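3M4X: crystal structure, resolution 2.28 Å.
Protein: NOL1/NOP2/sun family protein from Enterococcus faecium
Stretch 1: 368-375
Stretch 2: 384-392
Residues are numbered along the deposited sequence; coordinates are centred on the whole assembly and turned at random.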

ATOM      1  N   VAL A 368      -3.054  13.685   4.991  1.00 54.06           N
ATOM      2  CA  VAL A 368      -1.886  13.976   4.168  1.00 47.92           C
ATOM      3  C   VAL A 368      -2.239  13.944   2.682  1.00 46.26           C
ATOM      4  O   VAL A 368      -1.608  14.610   1.852  1.00 47.90           O
ATOM      5  CB  VAL A 368      -0.781  12.943   4.442  1.00 45.70           C
ATOM      6  CG1 VAL A 368       0.494  13.311   3.717  1.00 40.32           C
ATOM      7  CG2 VAL A 368      -0.537  12.843   5.947  1.00 45.70           C
ATOM      8  N   ARG A 369      -3.262  13.172   2.349  1.00 38.74           N
ATOM      9  CA  ARG A 369      -3.667  13.029   0.963  1.00 40.09           C
ATOM     10  C   ARG A 369      -5.165  12.791   0.889  1.00 38.68           C
ATOM     11  O   ARG A 369      -5.678  11.862   1.507  1.00 41.87           O
ATOM     12  CB  ARG A 369      -2.891  11.879   0.314  1.00 41.55           C
ATOM     13  CG  ARG A 369      -3.133  11.726  -1.170  1.00 35.59           C
ATOM     14  CD  ARG A 369      -1.913  11.131  -1.864  1.00 25.61           C
ATOM     15  NE  ARG A 369      -1.690  11.867  -3.087  1.00 44.77           N
ATOM     16  CZ  ARG A 369      -0.612  12.585  -3.345  1.00 42.17           C
ATOM     17  NH1 ARG A 369       0.390  12.625  -2.481  1.00 31.53           N
ATOM     18  NH2 ARG A 369      -0.536  13.232  -4.494  1.00 45.32           N
ATOM     19  N   THR A 370      -5.867  13.632   0.132  1.00 37.80           N
ATOM     20  CA  THR A 370      -7.327  13.584   0.093  1.00 36.08           C
ATOM     21  C   THR A 370      -7.855  13.217  -1.285  1.00 39.44           C
ATOM     22  O   THR A 370      -8.374  14.069  -2.005  1.00 35.56           O
ATOM     23  CB  THR A 370      -7.927  14.947   0.519  1.00 44.59           C
ATOM     24  OG1 THR A 370      -7.453  15.293   1.824  1.00 41.83           O
ATOM     25  CG2 THR A 370      -9.432  14.882   0.553  1.00 50.69           C
ATOM     26  N   GLY A 371      -7.728  11.947  -1.661  1.00 45.44           N
ATOM     27  CA  GLY A 371      -8.191  11.509  -2.968  1.00 41.42           C
ATOM     28  C   GLY A 371      -7.185  11.789  -4.076  1.00 40.07           C
ATOM     29  O   GLY A 371      -5.980  11.591  -3.909  1.00 35.10           O
ATOM     30  N   LEU A 372      -7.674  12.247  -5.221  1.00 38.39           N
ATOM     31  CA  LEU A 372      -6.786  12.517  -6.338  1.00 33.73           C
ATOM     32  C   LEU A 372      -6.453  13.994  -6.406  1.00 34.75           C
ATOM     33  O   LEU A 372      -7.339  14.843  -6.550  1.00 33.62           O
ATOM     34  CB  LEU A 372      -7.389  12.039  -7.666  1.00 32.41           C
ATOM     35  CG  LEU A 372      -6.499  12.255  -8.908  1.00 33.29           C
ATOM     36  CD1 LEU A 372      -5.211  11.417  -8.830  1.00 29.96           C
ATOM     37  CD2 LEU A 372      -7.259  11.980 -10.220  1.00 33.12           C
ATOM     38  N   HIS A 373      -5.166  14.292  -6.294  1.00 33.62           N
ATOM     39  CA  HIS A 373      -4.666  15.645  -6.474  1.00 31.93           C
ATOM     40  C   HIS A 373      -4.660  15.993  -7.968  1.00 37.01           C
ATOM     41  O   HIS A 373      -3.871  15.443  -8.737  1.00 35.90           O
ATOM     42  CB  HIS A 373      -3.251  15.734  -5.900  1.00 32.05           C
ATOM     43  CG  HIS A 373      -2.615  17.072  -6.067  1.00 33.97           C
ATOM     44  ND1 HIS A 373      -3.338  18.246  -6.065  1.00 40.74           N
ATOM     45  CD2 HIS A 373      -1.320  17.430  -6.235  1.00 34.20           C
ATOM     46  CE1 HIS A 373      -2.519  19.267  -6.228  1.00 41.22           C
ATOM     47  NE2 HIS A 373      -1.287  18.797  -6.335  1.00 42.71           N
ATOM     48  N   LEU A 374      -5.540  16.904  -8.379  1.00 39.93           N
ATOM     49  CA  LEU A 374      -5.715  17.213  -9.799  1.00 36.49           C
ATOM     50  C   LEU A 374      -4.716  18.253 -10.307  1.00 39.13           C
ATOM     51  O   LEU A 374      -4.258  18.179 -11.451  1.00 30.40           O
ATOM     52  CB  LEU A 374      -7.145  17.685 -10.075  1.00 37.98           C
ATOM     53  CG  LEU A 374      -8.246  16.637  -9.876  1.00 39.84           C
ATOM     54  CD1 LEU A 374      -9.616  17.263  -9.985  1.00 39.44           C
ATOM     55  CD2 LEU A 374      -8.111  15.491 -10.865  1.00 35.43           C
ATOM     56  N   GLY A 375      -4.393  19.224  -9.457  1.00 38.89           N
ATOM     57  CA  GLY A 375      -3.438  20.260  -9.803  1.00 40.06           C
ATOM     58  C   GLY A 375      -3.506  21.451  -8.859  1.00 44.31           C
ATOM     59  O   GLY A 375      -4.222  21.419  -7.853  1.00 37.39           O
ATOM     60  N   PRO A 384      -1.866  21.291 -13.924  1.00 40.15           N
ATOM     61  CA  PRO A 384      -2.196  19.888 -13.677  1.00 36.85           C
ATOM     62  C   PRO A 384      -1.078  19.254 -12.845  1.00 37.98           C
ATOM     63  O   PRO A 384       0.069  19.717 -12.892  1.00 33.10           O
ATOM     64  CB  PRO A 384      -2.208  19.267 -15.084  1.00 37.98           C
ATOM     65  CG  PRO A 384      -1.993  20.404 -16.042  1.00 42.03           C
ATOM     66  CD  PRO A 384      -1.378  21.518 -15.294  1.00 37.79           C
ATOM     67  N   SER A 385      -1.399  18.196 -12.111  1.00 33.65           N
ATOM     68  CA  SER A 385      -0.444  17.616 -11.172  1.00 38.51           C
ATOM     69  C   SER A 385       0.235  16.348 -11.677  1.00 38.71           C
ATOM     70  O   SER A 385      -0.237  15.679 -12.603  1.00 31.30           O
ATOM     71  CB  SER A 385      -1.151  17.270  -9.873  1.00 36.79           C
ATOM     72  OG  SER A 385      -2.079  16.233 -10.129  1.00 36.86           O
ATOM     73  N   TYR A 386       1.343  16.024 -11.018  1.00 40.18           N
ATOM     74  CA  TYR A 386       2.050  14.771 -11.192  1.00 29.65           C
ATOM     75  C   TYR A 386       1.104  13.614 -10.896  1.00 29.72           C
ATOM     76  O   TYR A 386       1.069  12.626 -11.629  1.00 35.97           O
ATOM     77  CB  TYR A 386       3.229  14.760 -10.231  1.00 32.98           C
ATOM     78  CG  TYR A 386       4.212  13.614 -10.388  1.00 42.16           C
ATOM     79  CD1 TYR A 386       4.877  13.401 -11.584  1.00 44.18           C
ATOM     80  CD2 TYR A 386       4.516  12.787  -9.319  1.00 41.69           C
ATOM     81  CE1 TYR A 386       5.791  12.378 -11.724  1.00 43.14           C
ATOM     82  CE2 TYR A 386       5.437  11.762  -9.448  1.00 45.55           C
ATOM     83  CZ  TYR A 386       6.071  11.563 -10.655  1.00 43.24           C
ATOM     84  OH  TYR A 386       6.988  10.544 -10.799  1.00 40.98           O
ATOM     85  N   ALA A 387       0.314  13.748  -9.837  1.00 28.70           N
ATOM     86  CA  ALA A 387      -0.612  12.688  -9.445  1.00 28.54           C
ATOM     87  C   ALA A 387      -1.563  12.344 -10.585  1.00 34.36           C
ATOM     88  O   ALA A 387      -1.804  11.166 -10.878  1.00 31.03           O
ATOM     89  CB  ALA A 387      -1.392  13.080  -8.180  1.00 24.31           C
ATOM     90  N   LEU A 388      -2.119  13.375 -11.218  1.00 34.02           N
ATOM     91  CA  LEU A 388      -3.090  13.188 -12.286  1.00 29.87           C
ATOM     92  C   LEU A 388      -2.437  12.474 -13.472  1.00 28.81           C
ATOM     93  O   LEU A 388      -2.981  11.502 -14.010  1.00 27.00           O
ATOM     94  CB  LEU A 388      -3.682  14.545 -12.710  1.00 36.00           C
ATOM     95  CG  LEU A 388      -4.618  14.545 -13.921  1.00 34.89           C
ATOM     96  CD1 LEU A 388      -5.714  13.523 -13.767  1.00 36.69           C
ATOM     97  CD2 LEU A 388      -5.209  15.922 -14.143  1.00 33.40           C
ATOM     98  N   ALA A 389      -1.261  12.950 -13.867  1.00 25.27           N
ATOM     99  CA  ALA A 389      -0.477  12.269 -14.893  1.00 30.82           C
ATOM    100  C   ALA A 389      -0.352  10.770 -14.613  1.00 31.45           C
ATOM    101  O   ALA A 389      -0.633   9.946 -15.482  1.00 29.68           O
ATOM    102  CB  ALA A 389       0.914  12.906 -15.026  1.00 30.35           C
ATOM    103  N   LEU A 390       0.062  10.430 -13.396  1.00 28.52           N
ATOM    104  CA  LEU A 390       0.313   9.036 -13.009  1.00 29.85           C
ATOM    105  C   LEU A 390      -0.940   8.202 -12.709  1.00 28.47           C
ATOM    106  O   LEU A 390      -0.844   6.991 -12.522  1.00 26.25           O
ATOM    107  CB  LEU A 390       1.286   8.975 -11.828  1.00 27.49           C
ATOM    108  CG  LEU A 390       2.756   8.925 -12.278  1.00 36.11           C
ATOM    109  CD1 LEU A 390       3.129  10.139 -13.131  1.00 33.99           C
ATOM    110  CD2 LEU A 390       3.696   8.798 -11.096  1.00 37.32           C
ATOM    111  N   ALA A 391      -2.110   8.842 -12.692  1.00 29.26           N
ATOM    112  CA  ALA A 391      -3.390   8.125 -12.554  1.00 27.20           C
ATOM    113  C   ALA A 391      -4.119   7.994 -13.884  1.00 35.36           C
ATOM    114  O   ALA A 391      -5.269   7.556 -13.931  1.00 37.08           O
ATOM    115  CB  ALA A 391      -4.287   8.823 -11.548  1.00 22.05           C
ATOM    116  N   THR A 392      -3.457   8.374 -14.971  1.00 36.98           N
ATOM    117  CA  THR A 392      -4.088   8.296 -16.282  1.00 40.54           C
ATOM    118  C   THR A 392      -4.189   6.840 -16.674  1.00 42.48           C
ATOM    119  O   THR A 392      -3.208   6.112 -16.589  1.00 43.93           O
ATOM    120  CB  THR A 392      -3.260   9.012 -17.372  1.00 40.22           C
ATOM    121  OG1 THR A 392      -3.059  10.377 -17.007  1.00 43.22           O
ATOM    122  CG2 THR A 392      -3.986   8.955 -18.711  1.00 37.23           C
TER

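The contact between residues 368-375 and 384-392 is a strand-to-helix packing in which a helix-capping serine pins the start of the helix to the backbone of the strand, while alanine and leucine side chains pack alongside. It illustrates a general principle: at the first turn of a helix, where backbone N-H groups lack helical carbonyl partners, a capping side chain can serve the helix and a neighbouring segment at once.

The strand 372-375 and the helix 386-390 approach to 6.6 Å between axes, with an angle of 113° between their N-to-C directions, so the helix runs across the strand rather than along it. Just before the helix, the chain is still extended enough for Pro-384 to form an antiparallel, non-hydrogen-bonded bridge with Gly-375, their CA atoms 4.1 Å apart. The absence of a side chain matters here: an ideal CB on Gly-375 would lie 3.0 Å from Pro-384 CA, a clash. Beside this bridge, the carbonyl of Leu-374 accepts a hydrogen bond from the backbone of the second stretch, Ser-385 N to Leu-374 O at 2.9 Å. The same oxygen receives a CA-H...O contact, with Pro-384 CA 3.5 Å from Leu-374 O.

Ser-385 is the link between the two stretches. At the N-cap position its side chain does two jobs at once. Its hydroxyl donates to the strand, with Ser-385 OG only 2.4 Å from His-373 O, a very short hydrogen bond; it also accepts from the helix, Leu-388 N lying 3.1 Å from Ser-385 OG. An N-cap side chain commonly satisfies an amide of the first turn that has no carbonyl within the helix to pair with. Here the cap is itself tied to the strand, so a single hydroxyl links the helix start to the strand backbone. Its methylene group is used as well: Ser-385 CB sits over one face of the His-373 ring, 3.9 Å from its centroid and 24° off the ring normal, a CH-pi contact.

From Ala-387 onward, the contacts are made by nonpolar side chains. Ala-387 CB, which points toward the strand, lies 3.5 Å from His-373 O. The same methyl lies near the plane of the Arg-369 guanidinium, at its edge, Ala-387 CB being 3.8 Å from Arg-369 NH2; that nitrogen is hydrogen-bonded elsewhere in the structure. Leu-372, although its CA-to-CB bond points sideways, brings its end nearer the helix. Leu-372 CD1 lies 4.2 Å from Ala-387 CB and, just after the helix, 3.9 Å from Ala-391 CB, while Leu-372 CD2 is 4.2 Å from Leu-388 CD1. Leu-388 also meets the other leucine of the strand, its CD1 lying 4.2 Å from Leu-374 CD2, even though the CA-to-CB bond of Leu-374 points away. The contact, burying 351 Å² in all, thus combines directional bonds at the helix start with van der Waals packing along the helix and just after it.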